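Local coordinates for protein glutathione S-transferase domain (Xanthobacter autotrophicus, PDB 4HZ2) that binds glutathione and probably acts as a transferase that conjugates the tripeptide's thiol to electrophilic substrates, at residues Asn33-Ala37 with Val74-Val78; Arg111-Trp115 with Trp170-Glu174; Ala130-Ser135 with Arg189-Asp194; Asp180-Phe184 with Trp206-Ala211. One frame throughout, in Å; residues are numbered along the deposited sequence. Where two conformers were deposited one is given.

Contact 1: residues Asn33-Ala37 with Val74-Val78; sequences NCWKA and VPVVV. With GSH (glutathione), chain F.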
# COMPACT_ATOMS: atom_id res chain seq x y z
N ASN B 33 11.36 5.16 -4.03
CA ASN B 33 9.98 5.56 -4.43
C ASN B 33 10.02 6.61 -5.53
O ASN B 33 9.19 6.57 -6.45
CB ASN B 33 9.16 6.03 -3.23
CG ASN B 33 8.82 4.88 -2.29
OD1 ASN B 33 8.44 3.79 -2.74
ND2 ASN B 33 8.97 5.10 -0.97
N CYS B 34 10.99 7.52 -5.46
CA CYS B 34 11.14 8.55 -6.49
C CYS B 34 11.68 7.94 -7.78
O CYS B 34 11.25 8.33 -8.87
CB CYS B 34 12.04 9.67 -5.97
SG CYS B 34 11.25 10.54 -4.57
N TRP B 35 12.59 6.96 -7.65
CA TRP B 35 13.06 6.22 -8.81
C TRP B 35 11.87 5.61 -9.60
O TRP B 35 11.91 5.58 -10.85
CB TRP B 35 14.09 5.14 -8.39
CG TRP B 35 14.50 4.21 -9.49
CD1 TRP B 35 15.60 4.32 -10.31
CD2 TRP B 35 13.82 3.01 -9.88
NE1 TRP B 35 15.63 3.27 -11.20
CE2 TRP B 35 14.56 2.44 -10.95
CE3 TRP B 35 12.65 2.36 -9.44
CZ2 TRP B 35 14.17 1.25 -11.57
CZ3 TRP B 35 12.26 1.18 -10.07
CH2 TRP B 35 13.02 0.64 -11.12
N LYS B 36 10.85 5.08 -8.90
CA LYS B 36 9.70 4.47 -9.60
C LYS B 36 9.10 5.47 -10.57
O LYS B 36 8.77 5.13 -11.72
CB LYS B 36 8.59 4.04 -8.63
CG LYS B 36 8.99 2.90 -7.68
CD LYS B 36 7.96 2.77 -6.56
CE LYS B 36 8.32 1.77 -5.48
NZ LYS B 36 7.28 1.78 -4.41
N ALA B 37 8.92 6.70 -10.08
CA ALA B 37 8.27 7.73 -10.88
C ALA B 37 9.15 8.09 -12.08
O ALA B 37 8.66 8.12 -13.22
CB ALA B 37 7.95 8.99 -10.06
N VAL B 74 7.24 12.74 -0.98
CA VAL B 74 7.64 12.58 -2.37
C VAL B 74 7.64 11.08 -2.74
O VAL B 74 7.79 10.21 -1.86
CB VAL B 74 9.02 13.22 -2.65
CG1 VAL B 74 8.96 14.74 -2.50
CG2 VAL B 74 10.10 12.64 -1.75
N PRO B 75 7.50 10.76 -4.04
CA PRO B 75 7.43 11.63 -5.21
C PRO B 75 6.08 12.28 -5.41
O PRO B 75 5.04 11.73 -5.04
CB PRO B 75 7.69 10.68 -6.38
CG PRO B 75 7.19 9.34 -5.87
CD PRO B 75 7.62 9.33 -4.43
N VAL B 76 6.11 13.45 -6.03
CA VAL B 76 4.93 14.08 -6.56
C VAL B 76 5.28 14.40 -8.00
O VAL B 76 6.38 14.89 -8.29
CB VAL B 76 4.56 15.37 -5.78
CG1 VAL B 76 3.54 16.17 -6.55
CG2 VAL B 76 4.03 15.02 -4.39
N VAL B 77 4.39 14.07 -8.92
CA VAL B 77 4.57 14.41 -10.32
C VAL B 77 3.54 15.50 -10.67
O VAL B 77 2.35 15.32 -10.45
CB VAL B 77 4.37 13.18 -11.23
CG1 VAL B 77 4.40 13.57 -12.71
CG2 VAL B 77 5.41 12.10 -10.90
N VAL B 78 4.01 16.62 -11.22
CA VAL B 78 3.10 17.69 -11.59
C VAL B 78 3.07 17.81 -13.11
O VAL B 78 4.12 17.98 -13.74
CB VAL B 78 3.48 19.04 -10.94
CG1 VAL B 78 2.47 20.10 -11.33
CG2 VAL B 78 3.57 18.90 -9.42
N1 GSH F . 3.39 5.59 0.07
CA1 GSH F . 4.39 6.62 -0.39
C1 GSH F . 4.84 6.35 -1.81
O11 GSH F . 4.98 7.32 -2.60
O12 GSH F . 5.08 5.14 -2.16
CB1 GSH F . 5.61 6.67 0.52
CG1 GSH F . 6.56 7.73 -0.01
CD1 GSH F . 7.58 8.14 1.02
OE1 GSH F . 7.71 7.50 2.07
N2 GSH F . 8.33 9.21 0.70
CA2 GSH F . 9.41 9.68 1.57
C2 GSH F . 9.10 11.06 2.09
O2 GSH F . 8.61 11.93 1.34
CB2 GSH F . 10.78 9.52 0.85
SG2 GSH F . 11.12 7.85 0.13
N3 GSH F . 9.38 11.31 3.38
CA3 GSH F . 8.49 12.09 4.23
C3 GSH F . 9.03 13.43 4.69
O31 GSH F . 8.27 14.21 5.30
O32 GSH F . 10.23 13.70 4.45

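Contact 2: residues Arg111-Trp115 with Trp170-Glu174; sequences RVHEW and WLVGE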
# COMPACT_ATOMS: atom_id res chain seq x y z
N ARG B 111 -3.16 -9.50 -10.28
CA ARG B 111 -1.87 -9.97 -9.76
C ARG B 111 -0.89 -8.82 -9.59
O ARG B 111 -0.14 -8.77 -8.59
CB ARG B 111 -1.26 -11.08 -10.61
CG ARG B 111 -2.10 -12.34 -10.63
CD ARG B 111 -2.26 -12.90 -9.23
NE ARG B 111 -2.89 -14.22 -9.26
CZ ARG B 111 -3.67 -14.69 -8.30
NH1 ARG B 111 -3.89 -13.94 -7.23
NH2 ARG B 111 -4.21 -15.91 -8.42
N VAL B 112 -0.89 -7.89 -10.56
CA VAL B 112 -0.06 -6.70 -10.42
C VAL B 112 -0.46 -5.91 -9.14
O VAL B 112 0.39 -5.52 -8.34
CB VAL B 112 -0.13 -5.76 -11.65
CG1 VAL B 112 0.51 -4.41 -11.30
CG2 VAL B 112 0.55 -6.38 -12.85
N HIS B 113 -1.76 -5.62 -8.98
CA HIS B 113 -2.22 -4.90 -7.78
C HIS B 113 -1.75 -5.57 -6.51
O HIS B 113 -1.32 -4.88 -5.58
CB HIS B 113 -3.75 -4.78 -7.74
CG HIS B 113 -4.31 -3.96 -8.86
ND1 HIS B 113 -5.55 -4.18 -9.39
CD2 HIS B 113 -3.82 -2.85 -9.49
CE1 HIS B 113 -5.80 -3.28 -10.33
NE2 HIS B 113 -4.76 -2.47 -10.43
N GLU B 114 -1.86 -6.90 -6.46
CA GLU B 114 -1.45 -7.64 -5.25
C GLU B 114 0.00 -7.37 -4.89
O GLU B 114 0.33 -7.09 -3.73
CB GLU B 114 -1.69 -9.14 -5.42
CG GLU B 114 -3.15 -9.49 -5.53
CD GLU B 114 -3.36 -10.97 -5.80
OE1 GLU B 114 -2.35 -11.63 -6.16
OE2 GLU B 114 -4.51 -11.46 -5.67
N TRP B 115 0.89 -7.44 -5.88
CA TRP B 115 2.29 -7.15 -5.61
C TRP B 115 2.51 -5.69 -5.19
O TRP B 115 3.39 -5.41 -4.37
CB TRP B 115 3.19 -7.50 -6.82
CG TRP B 115 3.33 -8.93 -7.05
CD1 TRP B 115 2.95 -9.64 -8.17
CD2 TRP B 115 4.00 -9.87 -6.19
NE1 TRP B 115 3.29 -10.98 -8.02
CE2 TRP B 115 3.98 -11.13 -6.84
CE3 TRP B 115 4.64 -9.77 -4.94
CZ2 TRP B 115 4.50 -12.29 -6.26
CZ3 TRP B 115 5.20 -10.94 -4.36
CH2 TRP B 115 5.12 -12.17 -5.04
N TRP B 170 9.22 -13.72 -13.88
CA TRP B 170 8.60 -12.40 -13.67
C TRP B 170 7.53 -12.48 -12.59
O TRP B 170 6.96 -13.55 -12.35
CB TRP B 170 7.97 -11.91 -14.98
CG TRP B 170 8.94 -11.88 -16.10
CD1 TRP B 170 8.97 -12.72 -17.20
CD2 TRP B 170 10.05 -10.96 -16.27
NE1 TRP B 170 10.02 -12.37 -18.03
CE2 TRP B 170 10.69 -11.30 -17.49
CE3 TRP B 170 10.56 -9.91 -15.50
CZ2 TRP B 170 11.83 -10.62 -17.94
CZ3 TRP B 170 11.68 -9.22 -15.97
CH2 TRP B 170 12.31 -9.58 -17.17
N LEU B 171 7.21 -11.35 -11.96
CA LEU B 171 6.21 -11.36 -10.89
C LEU B 171 4.77 -11.70 -11.37
O LEU B 171 3.99 -12.31 -10.63
CB LEU B 171 6.20 -10.05 -10.10
CG LEU B 171 7.45 -9.88 -9.21
CD1 LEU B 171 7.40 -8.49 -8.55
CD2 LEU B 171 7.57 -10.99 -8.16
N VAL B 172 4.44 -11.34 -12.61
CA VAL B 172 3.09 -11.55 -13.16
C VAL B 172 3.15 -12.03 -14.60
O VAL B 172 3.88 -11.45 -15.41
CB VAL B 172 2.25 -10.25 -13.14
CG1 VAL B 172 0.88 -10.50 -13.75
CG2 VAL B 172 2.15 -9.72 -11.72
N GLY B 173 2.36 -13.06 -14.93
CA GLY B 173 2.28 -13.52 -16.29
C GLY B 173 3.63 -13.93 -16.84
O GLY B 173 4.44 -14.52 -16.12
N GLU B 174 3.85 -13.63 -18.13
CA GLU B 174 5.00 -14.10 -18.89
C GLU B 174 5.98 -12.98 -19.32
O GLU B 174 6.83 -13.18 -20.18
CB GLU B 174 4.51 -14.93 -20.09
CG GLU B 174 3.74 -16.15 -19.59
CD GLU B 174 3.33 -17.10 -20.67
OE1 GLU B 174 3.67 -16.83 -21.85
OE2 GLU B 174 2.67 -18.11 -20.34

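Contact 3: residues Ala130-Ser135 with Arg189-Asp194; sequences ARYLKS and RAEEAD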
# COMPACT_ATOMS: atom_id res chain seq x y z
N ALA B 130 15.26 0.32 6.41
CA ALA B 130 16.59 -0.11 6.87
C ALA B 130 17.71 0.53 6.03
O ALA B 130 18.72 0.97 6.57
CB ALA B 130 16.73 -1.63 6.85
N ARG B 131 17.52 0.57 4.71
CA ARG B 131 18.49 1.26 3.83
C ARG B 131 18.64 2.75 4.22
O ARG B 131 19.75 3.30 4.27
CB ARG B 131 18.12 1.10 2.36
CG ARG B 131 18.84 2.08 1.41
CD ARG B 131 18.55 1.62 -0.01
NE ARG B 131 19.12 2.41 -1.10
CZ ARG B 131 18.54 3.48 -1.63
NH1 ARG B 131 17.41 3.95 -1.09
NH2 ARG B 131 19.10 4.10 -2.69
N TYR B 132 17.51 3.40 4.50
CA TYR B 132 17.50 4.79 4.90
C TYR B 132 18.27 5.01 6.21
O TYR B 132 19.17 5.86 6.31
CB TYR B 132 16.07 5.28 5.03
CG TYR B 132 15.97 6.75 5.34
CD1 TYR B 132 16.23 7.70 4.37
CD2 TYR B 132 15.62 7.18 6.61
CE1 TYR B 132 16.14 9.05 4.65
CE2 TYR B 132 15.54 8.52 6.91
CZ TYR B 132 15.80 9.45 5.93
OH TYR B 132 15.71 10.79 6.22
N LEU B 133 17.97 4.19 7.22
CA LEU B 133 18.60 4.35 8.53
C LEU B 133 20.08 3.98 8.52
O LEU B 133 20.87 4.68 9.14
CB LEU B 133 17.86 3.57 9.62
CG LEU B 133 16.39 3.92 9.83
CD1 LEU B 133 15.75 2.97 10.83
CD2 LEU B 133 16.21 5.38 10.27
N LYS B 134 20.45 2.90 7.83
CA LYS B 134 21.85 2.40 7.81
C LYS B 134 22.76 3.15 6.84
O LYS B 134 23.90 3.51 7.18
CB LYS B 134 21.90 0.94 7.40
CG LYS B 134 21.35 -0.05 8.40
CD LYS B 134 21.41 -1.44 7.78
CE LYS B 134 20.83 -2.48 8.72
NZ LYS B 134 21.81 -2.82 9.79
N SER B 135 22.29 3.33 5.62
CA SER B 135 23.15 3.82 4.53
C SER B 135 22.89 5.27 4.14
O SER B 135 23.74 5.91 3.49
CB SER B 135 23.02 2.89 3.33
OG SER B 135 23.50 1.58 3.66
N ARG B 189 18.85 -2.46 -4.45
CA ARG B 189 19.81 -1.83 -3.57
C ARG B 189 19.75 -2.46 -2.17
O ARG B 189 20.12 -1.84 -1.18
CB ARG B 189 19.56 -0.31 -3.51
CG ARG B 189 19.64 0.40 -4.87
CD ARG B 189 20.93 0.15 -5.63
NE ARG B 189 22.07 0.51 -4.80
CZ ARG B 189 23.18 -0.21 -4.65
NH1 ARG B 189 23.36 -1.34 -5.32
NH2 ARG B 189 24.14 0.21 -3.83
N ALA B 190 19.30 -3.71 -2.08
CA ALA B 190 19.07 -4.34 -0.78
C ALA B 190 20.36 -4.46 0.04
O ALA B 190 20.31 -4.52 1.28
CB ALA B 190 18.44 -5.71 -0.99
N GLU B 191 21.52 -4.50 -0.62
CA GLU B 191 22.79 -4.55 0.11
C GLU B 191 22.93 -3.36 1.08
O GLU B 191 23.55 -3.47 2.14
CB GLU B 191 23.98 -4.62 -0.85
CG GLU B 191 24.22 -3.31 -1.60
CD GLU B 191 25.23 -3.44 -2.74
OE1 GLU B 191 24.84 -3.16 -3.90
OE2 GLU B 191 26.39 -3.82 -2.47
N GLU B 192 22.36 -2.22 0.71
CA GLU B 192 22.41 -1.03 1.57
C GLU B 192 21.48 -1.12 2.78
O GLU B 192 21.57 -0.30 3.71
CB GLU B 192 22.17 0.27 0.76
CG GLU B 192 23.31 0.56 -0.20
CD GLU B 192 23.03 1.67 -1.18
OE1 GLU B 192 21.87 2.05 -1.38
OE2 GLU B 192 23.99 2.18 -1.78
N ALA B 193 20.62 -2.14 2.78
CA ALA B 193 19.76 -2.43 3.91
C ALA B 193 20.30 -3.64 4.67
O ALA B 193 19.62 -4.21 5.51
CB ALA B 193 18.32 -2.70 3.44
N ASP B 194 21.54 -4.02 4.34
CA ASP B 194 22.23 -5.14 4.98
C ASP B 194 21.59 -6.50 4.66
O ASP B 194 21.61 -7.43 5.49
CB ASP B 194 22.37 -4.93 6.49
CG ASP B 194 23.63 -4.14 6.87
OD1 ASP B 194 24.38 -3.69 5.98
OD2 ASP B 194 23.87 -3.98 8.08
O HOH W 1 21.67 3.22 -3.82

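Contact 4: residues Asp180-Phe184 with Trp206-Ala211; sequences DLALF and WVDRVA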
# COMPACT_ATOMS: atom_id res chain seq x y z
N ASP B 180 7.13 -5.71 -11.25
CA ASP B 180 8.58 -5.87 -11.16
C ASP B 180 9.26 -4.54 -10.84
O ASP B 180 10.17 -4.48 -10.02
CB ASP B 180 9.19 -6.50 -12.42
CG ASP B 180 8.50 -7.78 -12.81
OD1 ASP B 180 8.79 -8.86 -12.21
OD2 ASP B 180 7.60 -7.73 -13.66
N LEU B 181 8.84 -3.46 -11.50
CA LEU B 181 9.44 -2.15 -11.22
C LEU B 181 9.26 -1.75 -9.74
O LEU B 181 10.23 -1.31 -9.11
CB LEU B 181 8.84 -1.05 -12.13
CG LEU B 181 9.03 -1.19 -13.65
CD1 LEU B 181 8.47 0.02 -14.41
CD2 LEU B 181 10.51 -1.40 -13.98
N ALA B 182 8.05 -1.92 -9.21
CA ALA B 182 7.76 -1.50 -7.85
C ALA B 182 8.65 -2.21 -6.84
O ALA B 182 9.12 -1.58 -5.89
CB ALA B 182 6.29 -1.68 -7.48
N LEU B 183 8.88 -3.51 -7.03
CA LEU B 183 9.70 -4.28 -6.07
C LEU B 183 11.20 -4.17 -6.38
O LEU B 183 12.04 -4.38 -5.49
CB LEU B 183 9.22 -5.73 -5.96
CG LEU B 183 7.95 -5.81 -5.08
CD1 LEU B 183 7.02 -6.95 -5.48
CD2 LEU B 183 8.26 -5.84 -3.59
N PHE B 184 11.53 -3.83 -7.63
CA PHE B 184 12.93 -3.65 -8.00
C PHE B 184 13.50 -2.38 -7.35
O PHE B 184 14.68 -2.35 -6.96
CB PHE B 184 13.06 -3.59 -9.51
CG PHE B 184 14.47 -3.42 -10.01
CD1 PHE B 184 15.25 -4.54 -10.33
CD2 PHE B 184 15.03 -2.14 -10.21
CE1 PHE B 184 16.52 -4.39 -10.84
CE2 PHE B 184 16.30 -1.99 -10.73
CZ PHE B 184 17.06 -3.12 -11.03
N TRP B 206 16.41 -12.45 -10.61
CA TRP B 206 15.34 -11.57 -11.10
C TRP B 206 15.86 -10.13 -11.13
O TRP B 206 15.63 -9.41 -12.12
CB TRP B 206 14.10 -11.72 -10.20
CG TRP B 206 13.11 -10.64 -10.31
CD1 TRP B 206 12.10 -10.54 -11.23
CD2 TRP B 206 12.98 -9.53 -9.42
NE1 TRP B 206 11.36 -9.38 -10.99
CE2 TRP B 206 11.88 -8.75 -9.88
CE3 TRP B 206 13.70 -9.10 -8.30
CZ2 TRP B 206 11.47 -7.56 -9.23
CZ3 TRP B 206 13.30 -7.91 -7.64
CH2 TRP B 206 12.19 -7.16 -8.11
N VAL B 207 16.58 -9.71 -10.08
CA VAL B 207 17.18 -8.38 -10.09
C VAL B 207 18.04 -8.20 -11.36
O VAL B 207 17.90 -7.20 -12.08
CB VAL B 207 18.03 -8.08 -8.83
CG1 VAL B 207 18.90 -6.84 -9.06
CG2 VAL B 207 17.13 -7.94 -7.60
N ASP B 208 18.86 -9.20 -11.70
CA ASP B 208 19.70 -9.08 -12.90
C ASP B 208 18.89 -9.02 -14.19
O ASP B 208 19.23 -8.28 -15.12
CB ASP B 208 20.73 -10.22 -12.97
CG ASP B 208 21.76 -10.15 -11.83
OD1 ASP B 208 21.98 -9.05 -11.28
OD2 ASP B 208 22.34 -11.20 -11.49
N ARG B 209 17.81 -9.80 -14.25
CA ARG B 209 16.91 -9.87 -15.41
C ARG B 209 16.24 -8.52 -15.61
O ARG B 209 16.16 -8.00 -16.74
CB ARG B 209 15.86 -10.96 -15.11
CG ARG B 209 14.88 -11.36 -16.18
CD ARG B 209 14.02 -12.49 -15.62
NE ARG B 209 14.83 -13.65 -15.26
CZ ARG B 209 14.82 -14.29 -14.09
NH1 ARG B 209 13.98 -13.95 -13.11
NH2 ARG B 209 15.64 -15.31 -13.91
N VAL B 210 15.77 -7.93 -14.52
CA VAL B 210 15.11 -6.62 -14.64
C VAL B 210 16.14 -5.57 -15.04
O VAL B 210 15.89 -4.75 -15.94
CB VAL B 210 14.37 -6.21 -13.34
CG1 VAL B 210 13.90 -4.76 -13.44
CG2 VAL B 210 13.20 -7.15 -13.07
N ALA B 211 17.32 -5.62 -14.44
CA ALA B 211 18.36 -4.62 -14.73
C ALA B 211 18.80 -4.66 -16.20
O ALA B 211 19.27 -3.65 -16.74
CB ALA B 211 19.57 -4.80 -13.81

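Contact 1: residues Asn33-Ala37 with Val74-Val78
Pro75, preceded by a cis peptide bond, packs against the first turn of helix 32-43 in a small, buried, apolar contact between helix and sheet that also borders the glutathione pocket. No hydrogen bond crosses between the segments. The proline ring edge formed by CG and CD faces the start of the helix, with Pro75 CG 3.5 Å from the carbonyl O of Asn33. Cys34 points its sulfur into the corner before the proline, SG lying 3.7 Å from Val74 CG2. One turn on, Ala37 CB meets both Pro75 CB and Val77 CG2, each at 4.1 Å. This is the thioredoxin-fold domain of glutathione transferases, whose cis-proline loop presents the residue before the proline to the tripeptide backbone. Val74 does so with two bonds: its N donates to glutathione O2 (2.8 Å), while its O accepts from glutathione N2 at 2.8 Å and 168°. Asn33 holds its amide beside the ligand, ND2 3.7 Å from the glutathione sulfur SG2. With Asn33 CG beside the backbone N (chi1 -70°), Asn33 OD1 receives Lys36 NZ at 2.9 Å, nearly in line with the C=O, and ND2 donates to Glu124. With an alanine in place of Asn33, the Glu124 carboxylate would probably lose this donor and the Lys36 ammonium one acceptor. Lys36 is also bridged to Glu119, and Ser88 bonds to both Lys36 and glutathione.

Contact 2: residues Arg111-Trp115 with Trp170-Glu174
Val172 and Leu171 meet helix 107-137 along the side that carries Arg111, Val112 and Trp115, mostly through apolar packing. Val172 CG2 fits between these three: it lies 3.8 Å from Arg111 CB, 3.9 Å from Val112 CG2 and 3.6 Å from Trp115 CD1, which it meets at the indole edge. Because CG1 stands opposite the backbone N (chi1 178°), the second methyl is the one set into this notch, while CG1 reaches Arg111 CB. Leu171 instead lies over an indole face. Leu171 CB makes a CH-pi contact 3.9 Å from the centroid of the Trp115 five-membered ring, and CD2 lies over a face toward the rim. One weak hydrogen bond adds to this, Trp115 NE1 to Leu171 O, 3.0 Å long but bent to 131°. The charged end of Arg111 leads away from the loop: its NH1 forms a salt bridge with Glu114 OE1 at 3.0 Å. Both also serve the dimer, since Arg111 donates to Ala84 O and Glu114 pairs with Arg86, each of the second subunit. Within the helical C-terminal domain of the glutathione transferase fold, the loop leading into helix 178-187 is thus joined to helix 107-137, with Val160 and His164 of helix 144-165 and Leu183 packing round the indole.

Contact 3: residues Ala130-Ser135 with Arg189-Asp194
Arg131 and Arg189 turn their guanidinium groups almost perpendicular to each other, planes 87° apart, and share the Glu192 carboxylate in a salt-bridge network of the helical C-terminal domain. A water lies in plane at the edge of both groups, accepting from Arg131 NH2 and Arg189 NE and donating to Glu192 OE1. At the Arg131 edge, NE also gives a salt bridge to Glu192 OE1 (2.8 Å), tilted 23° from the guanidinium plane; Arg189 CB approaches the group obliquely. The Arg189 edge holds Glu192 OE2 in plane, but Arg189 NH2 comes to that oxygen from above the carboxylate, at 2.8 Å. Completed by Glu191, the network ties helix 107-137 to the turn after helix 178-187. Extended from CG to NE, Arg131 runs alongside Glu192 in the same direction. Glu192 probably offsets the like charges of the two arginines, whose NE atoms are 5.1 Å apart. Arg131 NH2 also bonds to Gly30 O, reaching the N-terminal domain. Beside the network, Ala130 CB and Ala193 CB touch at 3.9 Å. Ser135 OG donates to the backbone O of Glu192 at 2.7 Å, in the carbonyl plane on a lone pair.

Contact 4: residues Asp180-Phe184 with Trp206-Ala211
Phe184 of helix 178-187 is the main bump, set as a knob into a hole made by Trp206, Val207, Val210 and Ala211 of helix 201-211. The segment axes cross at -117° and come no nearer than 10.9 Å, a wide spacing filled by the rings of Phe184 and Trp206. With CG swung away from the backbone N (chi1 -179°), the Phe184 ring reaches across so that Val210 CG1 covers one face, 3.8 Å from its centroid in a CH-pi contact. Phe184 CE1 runs up to Val207 O at 3.4 Å, near the ring plane, and CZ rests against the methyl of Ala211. Trp206 reaches back from helix 201-211. Its indole enters the hollow between Asp180 and Phe184 edge first, bringing Trp206 CH2 to 3.4 Å from Phe184 N, while Val210 CG2 lies over one indole face. Val210 therefore wedges its two methyls against two different rings. At the polar edge, Trp206 NE1 donates to Asp180 OD1 in the indole plane, 2.9 Å and 161°, on the anti side of the carboxylate. Replacing Trp206 by a leucine would probably leave Asp180 OD1 without its indole donor and open a gap beside the backbone at Leu183 and Phe184. The same OD1 also accepts Leu171 N, and OD2 accepts Thr177 N. That last bond, in a Thr-Ile-Ala-Asp sequence at the start of helix 178-187, is consistent with the N-capping box characteristic of the glutathione transferase C-terminal domain.

How the contacts relate
All four contacts are largely buried, yet their chemistry differs. Contact 1 alone lies in the thioredoxin-like domain and is the one bordering glutathione; the other three knit together the helical domain. Contacts 2 and 3 use well-separated parts of helix 107-137, the former apolar beside the dimer interface, the latter ionic and carrying the one exposed touching residue, Asp194. Contact 4 is the aromatic interior, and it meets contact 2 at Asp180 and Leu171 and where Leu183 packs on Leu171 and Trp115. Contact 4 also meets contact 1 across the domain boundary, Trp35 lying against Leu181 and Phe184.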